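Local coordinates for putative acetyltransferase Sthe_0691 (Sphaerobacter thermophilus, PDB 3SHP), which probably transfers an acetyl group from acetyl-CoA to an acceptor not yet identified, with a fold resembling GNAT acetyltransferases, at residues A71-R77 and F89-L95. Numbering follows the deposited sequence. Where two conformers were deposited one is given.
Sequences AVVGSCR and FHMAPWL
Val73 O accepts the amide of Ala92 in a nearly straight hydrogen bond (Ala92 N to Val73 O, 2.8 Å, 173° at the hydrogen), although the donor stands 38° out of the carbonyl plane. Three carbons crowd in beside the same oxygen: Ala92 CB lies 3.5 Å from Val73 O, and Leu95 CD1 and the selenomethionine methyl Met91 CE also border it. Beyond this bond the strands run antiparallel, and Ser75 and His90 form a hydrogen-bonded pair, Ser75 N to His90 O at 2.9 Å and His90 N to Ser75 O at 3.0 Å. One step back toward Val73, Gly74 and Met91 form a non-hydrogen-bonded pair. Against strand 58-66 the chain bulges, with both Val73 and Gly74 set opposite Ile64 in a classic beta bulge.

A type I turn from Ala92 to Leu95 folds the chain back on Val73. There Leu95 crosses the valine at about a right angle, CD1 and CD2 both against Val73 CB, while Trp94 brings CH2 to 4.0 Å from Val73 CG1; Ala92 CB sits over one face of the Trp94 ring, displaced toward its rim. Cutting Leu95 back to an alanine removes both methyls from Val73 and is likely to leave a gap beside Val73 O. Cys76, with SG anti to its backbone N (chi1 175°), reaches Phe89 CE1 at 3.7 Å in an oblique sulfur-aromatic contact. On the other face a water in the imidazole plane joins His90 NE2 to Arg77 NE, weakly on the arginine side.

The hairpin of strands 72-80 and 84-91 thus lies in the central sheet, with strand 58-66 alongside and helix 98-116 packed on Phe89, Met91 and Leu95, an arrangement consistent with the GNAT fold, while His25 of a second subunit stacks on Trp94.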
ATOM      1  N   ALA A  71     -14.989 -23.987 -20.198  1.00 32.28           N
ATOM      2  CA  ALA A  71     -14.232 -23.089 -19.342  1.00 30.19           C
ATOM      3  C   ALA A  71     -14.774 -21.673 -19.461  1.00 28.76           C
ATOM      4  O   ALA A  71     -15.079 -21.194 -20.562  1.00 27.97           O
ATOM      5  CB  ALA A  71     -12.771 -23.119 -19.727  1.00 30.07           C
ATOM      6  N   VAL A  72     -14.893 -20.999 -18.323  1.00 27.45           N
ATOM      7  CA  VAL A  72     -15.249 -19.584 -18.335  1.00 25.80           C
ATOM      8  C   VAL A  72     -13.960 -18.849 -18.701  1.00 25.56           C
ATOM      9  O   VAL A  72     -12.993 -18.885 -17.924  1.00 26.35           O
ATOM     10  CB  VAL A  72     -15.801 -19.133 -16.960  1.00 25.74           C
ATOM     11  CG1 VAL A  72     -15.969 -17.584 -16.905  1.00 25.45           C
ATOM     12  CG2 VAL A  72     -17.138 -19.874 -16.639  1.00 23.94           C
ATOM     13  N   VAL A  73     -13.934 -18.229 -19.885  1.00 23.78           N
ATOM     14  CA  VAL A  73     -12.740 -17.586 -20.399  1.00 23.36           C
ATOM     15  C   VAL A  73     -12.795 -16.052 -20.289  1.00 23.75           C
ATOM     16  O   VAL A  73     -11.798 -15.348 -20.555  1.00 23.70           O
ATOM     17  CB  VAL A  73     -12.436 -18.026 -21.854  1.00 23.73           C
ATOM     18  CG1 VAL A  73     -12.250 -19.544 -21.924  1.00 22.45           C
ATOM     19  CG2 VAL A  73     -13.548 -17.537 -22.835  1.00 22.66           C
ATOM     20  N   GLY A  74     -13.946 -15.524 -19.885  1.00 23.06           N
ATOM     21  CA  GLY A  74     -14.039 -14.114 -19.651  1.00 22.88           C
ATOM     22  C   GLY A  74     -15.415 -13.729 -19.199  1.00 23.66           C
ATOM     23  O   GLY A  74     -16.258 -14.597 -18.940  1.00 24.21           O
ATOM     24  N   SER A  75     -15.647 -12.424 -19.113  0.50 23.12           N
ATOM     25  CA  SER A  75     -16.927 -11.903 -18.693  0.50 23.06           C
ATOM     26  C   SER A  75     -17.220 -10.648 -19.488  0.50 23.03           C
ATOM     27  O   SER A  75     -16.316  -9.987 -20.003  0.50 22.72           O
ATOM     28  CB  SER A  75     -16.900 -11.572 -17.199  0.50 23.15           C
ATOM     29  OG  SER A  75     -15.966 -10.546 -16.959  0.50 22.02           O
ATOM     30  N   CYS A  76     -18.495 -10.336 -19.612  1.00 23.30           N
ATOM     31  CA  CYS A  76     -18.886  -9.105 -20.248  1.00 24.09           C
ATOM     32  C   CYS A  76     -19.705  -8.354 -19.220  1.00 24.42           C
ATOM     33  O   CYS A  76     -20.787  -8.820 -18.809  1.00 25.17           O
ATOM     34  CB  CYS A  76     -19.698  -9.392 -21.513  1.00 24.16           C
ATOM     35  SG  CYS A  76     -20.316  -7.865 -22.258  1.00 27.67           S
ATOM     36  N   ARG A  77     -19.204  -7.201 -18.791  1.00 24.41           N
ATOM     37  CA  ARG A  77     -19.954  -6.402 -17.830  1.00 25.05           C
ATOM     38  C   ARG A  77     -20.821  -5.359 -18.523  1.00 24.84           C
ATOM     39  O   ARG A  77     -20.336  -4.554 -19.310  1.00 24.44           O
ATOM     40  CB  ARG A  77     -19.039  -5.737 -16.811  1.00 24.65           C
ATOM     41  CG  ARG A  77     -19.858  -5.179 -15.662  1.00 27.17           C
ATOM     42  CD  ARG A  77     -19.021  -4.455 -14.616  1.00 27.51           C
ATOM     43  NE  ARG A  77     -18.126  -5.323 -13.862  1.00 29.21           N
ATOM     44  CZ  ARG A  77     -18.469  -5.999 -12.763  1.00 31.19           C
ATOM     45  NH1 ARG A  77     -19.721  -5.944 -12.280  1.00 30.09           N
ATOM     46  NH2 ARG A  77     -17.545  -6.735 -12.134  1.00 31.87           N
ATOM     47  N   PHE A  89     -15.210  -5.799 -21.449  1.00 22.58           N
ATOM     48  CA  PHE A  89     -14.926  -7.226 -21.362  1.00 23.25           C
ATOM     49  C   PHE A  89     -13.726  -7.412 -20.460  1.00 23.58           C
ATOM     50  O   PHE A  89     -12.827  -6.565 -20.446  1.00 23.87           O
ATOM     51  CB  PHE A  89     -14.596  -7.797 -22.748  1.00 22.70           C
ATOM     52  CG  PHE A  89     -15.716  -7.664 -23.742  1.00 24.37           C
ATOM     53  CD1 PHE A  89     -16.680  -8.655 -23.861  1.00 24.92           C
ATOM     54  CD2 PHE A  89     -15.811  -6.539 -24.550  1.00 25.50           C
ATOM     55  CE1 PHE A  89     -17.720  -8.538 -24.776  1.00 26.48           C
ATOM     56  CE2 PHE A  89     -16.856  -6.401 -25.465  1.00 28.23           C
ATOM     57  CZ  PHE A  89     -17.812  -7.413 -25.587  1.00 27.59           C
ATOM     58  N   HIS A  90     -13.714  -8.516 -19.724  1.00 24.20           N
ATOM     59  CA  HIS A  90     -12.592  -8.891 -18.882  1.00 25.25           C
ATOM     60  C   HIS A  90     -12.255 -10.318 -19.289  1.00 25.28           C
ATOM     61  O   HIS A  90     -13.038 -11.216 -19.021  1.00 26.05           O
ATOM     62  CB  HIS A  90     -12.975  -8.876 -17.401  1.00 25.58           C
ATOM     63  CG  HIS A  90     -13.400  -7.539 -16.881  1.00 27.84           C
ATOM     64  ND1 HIS A  90     -12.499  -6.591 -16.437  1.00 30.93           N
ATOM     65  CD2 HIS A  90     -14.630  -6.996 -16.712  1.00 29.01           C
ATOM     66  CE1 HIS A  90     -13.156  -5.518 -16.030  1.00 30.36           C
ATOM     67  NE2 HIS A  90     -14.451  -5.741 -16.180  1.00 29.40           N
HETATM   68  N   MSE A  91     -11.122 -10.535 -19.947  1.00 25.20           N
HETATM   69  CA  MSE A  91     -10.761 -11.896 -20.404  1.00 25.58           C
HETATM   70  C   MSE A  91      -9.775 -12.535 -19.430  1.00 26.07           C
HETATM   71  O   MSE A  91      -9.005 -11.825 -18.800  1.00 26.55           O
HETATM   72  CB  MSE A  91     -10.153 -11.862 -21.813  1.00 24.70           C
HETATM   73  CG  MSE A  91     -11.010 -11.076 -22.806  1.00 24.52           C
HETATM   74 SE   MSE A  91     -12.829 -11.771 -22.970  0.75 20.52          SE
HETATM   75  CE  MSE A  91     -12.377 -13.449 -23.796  1.00 20.06           C
ATOM     76  N   ALA A  92      -9.798 -13.859 -19.298  1.00 26.63           N
ATOM     77  CA  ALA A  92      -8.852 -14.531 -18.417  1.00 28.00           C
ATOM     78  C   ALA A  92      -7.431 -14.282 -18.913  1.00 29.04           C
ATOM     79  O   ALA A  92      -7.170 -14.339 -20.104  1.00 28.36           O
ATOM     80  CB  ALA A  92      -9.137 -16.025 -18.322  1.00 27.30           C
ATOM     81  N   PRO A  93      -6.519 -13.964 -17.993  1.00 30.59           N
ATOM     82  CA  PRO A  93      -5.127 -13.680 -18.338  1.00 32.17           C
ATOM     83  C   PRO A  93      -4.353 -14.903 -18.845  1.00 33.02           C
ATOM     84  O   PRO A  93      -3.360 -14.730 -19.564  1.00 33.39           O
ATOM     85  CB  PRO A  93      -4.515 -13.187 -17.002  1.00 32.31           C
ATOM     86  CG  PRO A  93      -5.369 -13.860 -15.948  1.00 32.06           C
ATOM     87  CD  PRO A  93      -6.772 -13.807 -16.552  1.00 31.17           C
ATOM     88  N   TRP A  94      -4.794 -16.105 -18.478  1.00 33.42           N
ATOM     89  CA  TRP A  94      -4.152 -17.338 -18.943  1.00 34.43           C
ATOM     90  C   TRP A  94      -4.535 -17.716 -20.379  1.00 35.93           C
ATOM     91  O   TRP A  94      -4.010 -18.687 -20.917  1.00 35.93           O
ATOM     92  CB  TRP A  94      -4.454 -18.511 -18.011  1.00 33.69           C
ATOM     93  CG  TRP A  94      -5.918 -18.679 -17.623  1.00 32.98           C
ATOM     94  CD1 TRP A  94      -6.516 -18.246 -16.469  1.00 30.79           C
ATOM     95  CD2 TRP A  94      -6.948 -19.347 -18.378  1.00 31.21           C
ATOM     96  NE1 TRP A  94      -7.844 -18.614 -16.455  1.00 30.30           N
ATOM     97  CE2 TRP A  94      -8.139 -19.286 -17.608  1.00 28.92           C
ATOM     98  CE3 TRP A  94      -6.972 -20.011 -19.614  1.00 31.40           C
ATOM     99  CZ2 TRP A  94      -9.348 -19.826 -18.042  1.00 29.01           C
ATOM    100  CZ3 TRP A  94      -8.175 -20.570 -20.052  1.00 30.90           C
ATOM    101  CH2 TRP A  94      -9.360 -20.460 -19.262  1.00 31.72           C
ATOM    102  N   LEU A  95      -5.441 -16.964 -20.999  1.00 36.91           N
ATOM    103  CA  LEU A  95      -5.854 -17.315 -22.353  1.00 38.97           C
ATOM    104  C   LEU A  95      -4.711 -17.163 -23.349  1.00 41.09           C
ATOM    105  O   LEU A  95      -3.891 -16.253 -23.232  1.00 42.12           O
ATOM    106  CB  LEU A  95      -7.046 -16.480 -22.796  1.00 38.13           C
ATOM    107  CG  LEU A  95      -8.429 -16.974 -22.410  1.00 37.10           C
ATOM    108  CD1 LEU A  95      -9.440 -15.905 -22.826  1.00 36.98           C
ATOM    109  CD2 LEU A  95      -8.775 -18.305 -23.096  1.00 36.03           C
TER
HETATM  110  O   HOH W   1     -15.769  -3.855 -14.961  1.00 30.25           O